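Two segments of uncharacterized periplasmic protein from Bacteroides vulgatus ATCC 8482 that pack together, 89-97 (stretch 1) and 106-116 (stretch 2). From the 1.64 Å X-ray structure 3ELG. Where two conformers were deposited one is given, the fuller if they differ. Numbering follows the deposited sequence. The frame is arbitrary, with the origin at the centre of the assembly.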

# COMPACT_ATOMS: atom_id res chain seq x y z
N ASN A 89 3.46 -14.87 15.50
CA ASN A 89 2.04 -14.83 15.92
C ASN A 89 1.04 -15.20 14.88
O ASN A 89 -0.03 -15.69 15.19
CB ASN A 89 1.71 -13.45 16.45
CG ASN A 89 2.38 -13.16 17.71
OD1 ASN A 89 3.32 -12.37 17.78
ND2 ASN A 89 1.95 -13.86 18.75
N TYR A 90 1.36 -14.90 13.64
CA TYR A 90 0.45 -15.15 12.55
C TYR A 90 1.27 -15.89 11.48
O TYR A 90 1.19 -15.66 10.29
CB TYR A 90 -0.29 -13.81 12.12
CG TYR A 90 -1.01 -13.10 13.29
CD1 TYR A 90 -2.34 -13.44 13.68
CD2 TYR A 90 -0.37 -12.14 14.06
CE1 TYR A 90 -3.00 -12.79 14.77
CE2 TYR A 90 -1.01 -11.51 15.18
CZ TYR A 90 -2.33 -11.86 15.53
OH TYR A 90 -2.95 -11.26 16.65
N ASN A 91 2.07 -16.84 11.95
CA ASN A 91 2.91 -17.63 11.05
C ASN A 91 2.14 -18.43 10.01
O ASN A 91 1.03 -18.93 10.25
CB ASN A 91 3.84 -18.57 11.82
CG ASN A 91 4.57 -19.55 10.92
OD1 ASN A 91 4.07 -20.65 10.65
ND2 ASN A 91 5.76 -19.17 10.45
N GLY A 92 2.74 -18.54 8.83
CA GLY A 92 2.13 -19.29 7.73
C GLY A 92 1.01 -18.54 7.01
O GLY A 92 0.48 -19.00 6.00
N HIS A 93 0.63 -17.39 7.57
CA HIS A 93 -0.38 -16.50 6.94
C HIS A 93 0.31 -15.51 6.04
O HIS A 93 1.42 -15.11 6.31
CB HIS A 93 -1.22 -15.75 7.97
CG HIS A 93 -2.26 -16.61 8.63
ND1 HIS A 93 -2.09 -17.96 8.83
CD2 HIS A 93 -3.48 -16.30 9.14
CE1 HIS A 93 -3.16 -18.46 9.43
NE2 HIS A 93 -4.01 -17.47 9.63
N LYS A 94 -0.36 -15.15 4.96
CA LYS A 94 0.19 -14.16 4.01
C LYS A 94 -0.35 -12.81 4.32
O LYS A 94 -1.55 -12.67 4.45
CB LYS A 94 -0.35 -14.38 2.59
CG LYS A 94 0.44 -15.20 1.63
CD LYS A 94 -0.40 -15.27 0.36
CE LYS A 94 0.15 -16.22 -0.65
NZ LYS A 94 -0.47 -15.95 -1.99
N THR A 95 0.51 -11.79 4.38
CA THR A 95 0.02 -10.40 4.34
C THR A 95 -0.19 -9.99 2.89
O THR A 95 0.75 -9.90 2.12
CB THR A 95 1.03 -9.40 5.00
OG1 THR A 95 1.14 -9.73 6.39
CG2 THR A 95 0.58 -7.94 4.84
N VAL A 96 -1.43 -9.69 2.57
CA VAL A 96 -1.81 -9.40 1.17
C VAL A 96 -2.02 -7.92 0.93
O VAL A 96 -2.08 -7.47 -0.24
CB VAL A 96 -3.06 -10.21 0.71
CG1 VAL A 96 -2.76 -11.75 0.80
CG2 VAL A 96 -4.33 -9.80 1.44
N LYS A 97 -2.07 -7.15 2.02
CA LYS A 97 -2.29 -5.70 1.96
C LYS A 97 -1.64 -5.04 3.16
O LYS A 97 -1.71 -5.54 4.27
CB LYS A 97 -3.78 -5.36 1.87
CG LYS A 97 -4.10 -3.88 1.86
CD LYS A 97 -5.57 -3.61 1.58
CE LYS A 97 -6.45 -3.91 2.78
NZ LYS A 97 -7.91 -3.64 2.47
N GLU A 106 -1.30 -1.12 9.19
CA GLU A 106 -2.37 -2.10 9.23
C GLU A 106 -2.06 -3.14 8.18
O GLU A 106 -1.90 -2.81 6.97
CB GLU A 106 -3.70 -1.46 8.89
CG GLU A 106 -4.05 -0.26 9.80
CD GLU A 106 -5.35 0.46 9.37
OE1 GLU A 106 -5.88 0.22 8.26
OE2 GLU A 106 -5.82 1.27 10.17
N LEU A 107 -1.85 -4.36 8.65
CA LEU A 107 -1.60 -5.48 7.75
C LEU A 107 -2.80 -6.37 7.65
O LEU A 107 -3.32 -6.84 8.63
CB LEU A 107 -0.43 -6.30 8.23
CG LEU A 107 1.00 -5.71 8.06
CD1 LEU A 107 1.29 -4.43 8.80
CD2 LEU A 107 2.04 -6.77 8.34
N THR A 108 -3.23 -6.63 6.41
CA THR A 108 -4.40 -7.45 6.17
C THR A 108 -3.99 -8.81 5.63
O THR A 108 -3.22 -8.94 4.67
CB THR A 108 -5.41 -6.81 5.21
OG1 THR A 108 -5.72 -5.50 5.66
CG2 THR A 108 -6.69 -7.66 5.18
N LEU A 109 -4.49 -9.83 6.30
CA LEU A 109 -4.14 -11.20 5.92
C LEU A 109 -5.11 -11.71 4.86
O LEU A 109 -6.17 -11.12 4.59
CB LEU A 109 -4.15 -12.16 7.12
CG LEU A 109 -3.32 -11.66 8.31
CD1 LEU A 109 -3.29 -12.66 9.48
CD2 LEU A 109 -1.89 -11.33 7.86
N GLU A 110 -4.73 -12.85 4.32
CA GLU A 110 -5.49 -13.48 3.23
C GLU A 110 -6.92 -13.76 3.68
O GLU A 110 -7.85 -13.75 2.87
CB GLU A 110 -4.83 -14.79 2.78
CG GLU A 110 -5.11 -15.94 3.73
CD GLU A 110 -4.30 -15.88 5.02
OE1 GLU A 110 -3.05 -15.96 4.94
OE2 GLU A 110 -4.93 -15.74 6.10
N ASN A 111 -7.08 -14.06 4.97
CA ASN A 111 -8.39 -14.37 5.57
C ASN A 111 -9.19 -13.13 5.98
O ASN A 111 -10.30 -13.21 6.50
CB ASN A 111 -8.26 -15.37 6.72
CG ASN A 111 -7.70 -14.74 7.99
OD1 ASN A 111 -7.16 -13.64 7.97
ND2 ASN A 111 -7.83 -15.45 9.11
N GLY A 112 -8.62 -11.97 5.71
CA GLY A 112 -9.27 -10.72 5.98
C GLY A 112 -9.04 -10.12 7.35
O GLY A 112 -9.54 -9.04 7.67
N LEU A 113 -8.37 -10.87 8.19
CA LEU A 113 -7.95 -10.34 9.50
C LEU A 113 -7.08 -9.12 9.25
O LEU A 113 -6.21 -9.18 8.38
CB LEU A 113 -7.16 -11.39 10.26
CG LEU A 113 -7.40 -11.59 11.74
CD1 LEU A 113 -8.92 -11.79 12.01
CD2 LEU A 113 -6.52 -12.76 12.22
N GLU A 114 -7.30 -8.05 10.02
CA GLU A 114 -6.41 -6.88 9.97
C GLU A 114 -5.65 -6.78 11.27
O GLU A 114 -6.21 -6.89 12.33
CB GLU A 114 -7.19 -5.62 9.74
CG GLU A 114 -6.29 -4.38 9.56
CD GLU A 114 -7.06 -3.07 9.54
OE1 GLU A 114 -7.91 -2.91 8.64
OE2 GLU A 114 -6.79 -2.20 10.40
N VAL A 115 -4.34 -6.73 11.14
CA VAL A 115 -3.46 -6.64 12.29
C VAL A 115 -2.87 -5.24 12.35
O VAL A 115 -2.18 -4.80 11.42
CB VAL A 115 -2.32 -7.72 12.25
CG1 VAL A 115 -1.64 -7.79 13.60
CG2 VAL A 115 -2.88 -9.11 11.83
N ASP A 116 -3.18 -4.54 13.45
CA ASP A 116 -2.80 -3.13 13.63
C ASP A 116 -1.62 -2.93 14.56
O ASP A 116 -1.56 -3.51 15.65
CB ASP A 116 -3.99 -2.28 14.14
CG ASP A 116 -5.13 -2.20 13.16
OD1 ASP A 116 -4.98 -2.54 11.95
OD2 ASP A 116 -6.19 -1.76 13.65
O HOH W 1 -4.15 -3.47 5.44
O HOH W 2 -8.18 -4.51 5.64

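Stretch 2 runs as a hairpin, strand 106-109 turning back into 114-116, and its first strand pairs antiparallel with strand 95-97. At Glu106 a water takes part: it donates to Glu106 O (2.8 Å) and weakly to Lys97 O (3.4 Å), and lies 2.6 Å from Thr108 OG1. Leu107 is held to the hairpin partner by Leu107 N to Val115 O (2.8 Å), while its CD2 packs 3.7 Å from Thr95 OG1. Thr108 carries the pairing: Thr108 N donates to Lys97 O (2.8 Å, nearly linear), and Thr108 O accepts from Val96 N (2.9 Å) and, weakly, from Lys97 N (3.4 Å). Two successive amides thus converge on one carbonyl, the mark of the beta bulge that shifts the register by one between Thr95 and Lys97. On the face shared by Thr108 and Lys97, Lys97 CE lies 3.4 Å from Thr108 OG1. Leu109 pairs with Thr95 without hydrogen bonds; its CA approaches Lys94 O (3.3 Å), and its CD1 meets the edge of the His93 ring at CD2 (3.7 Å). Glu110, in the type I turn, folds its side chain back so that OE1 accepts from Lys94 N (2.8 Å), extending the pairing beyond the strand. Beyond the turn, Leu113 CD2 and Val115 CG1 pack against Tyr90 CE1 (4.3 Å) and CE2 (4.1 Å), respectively.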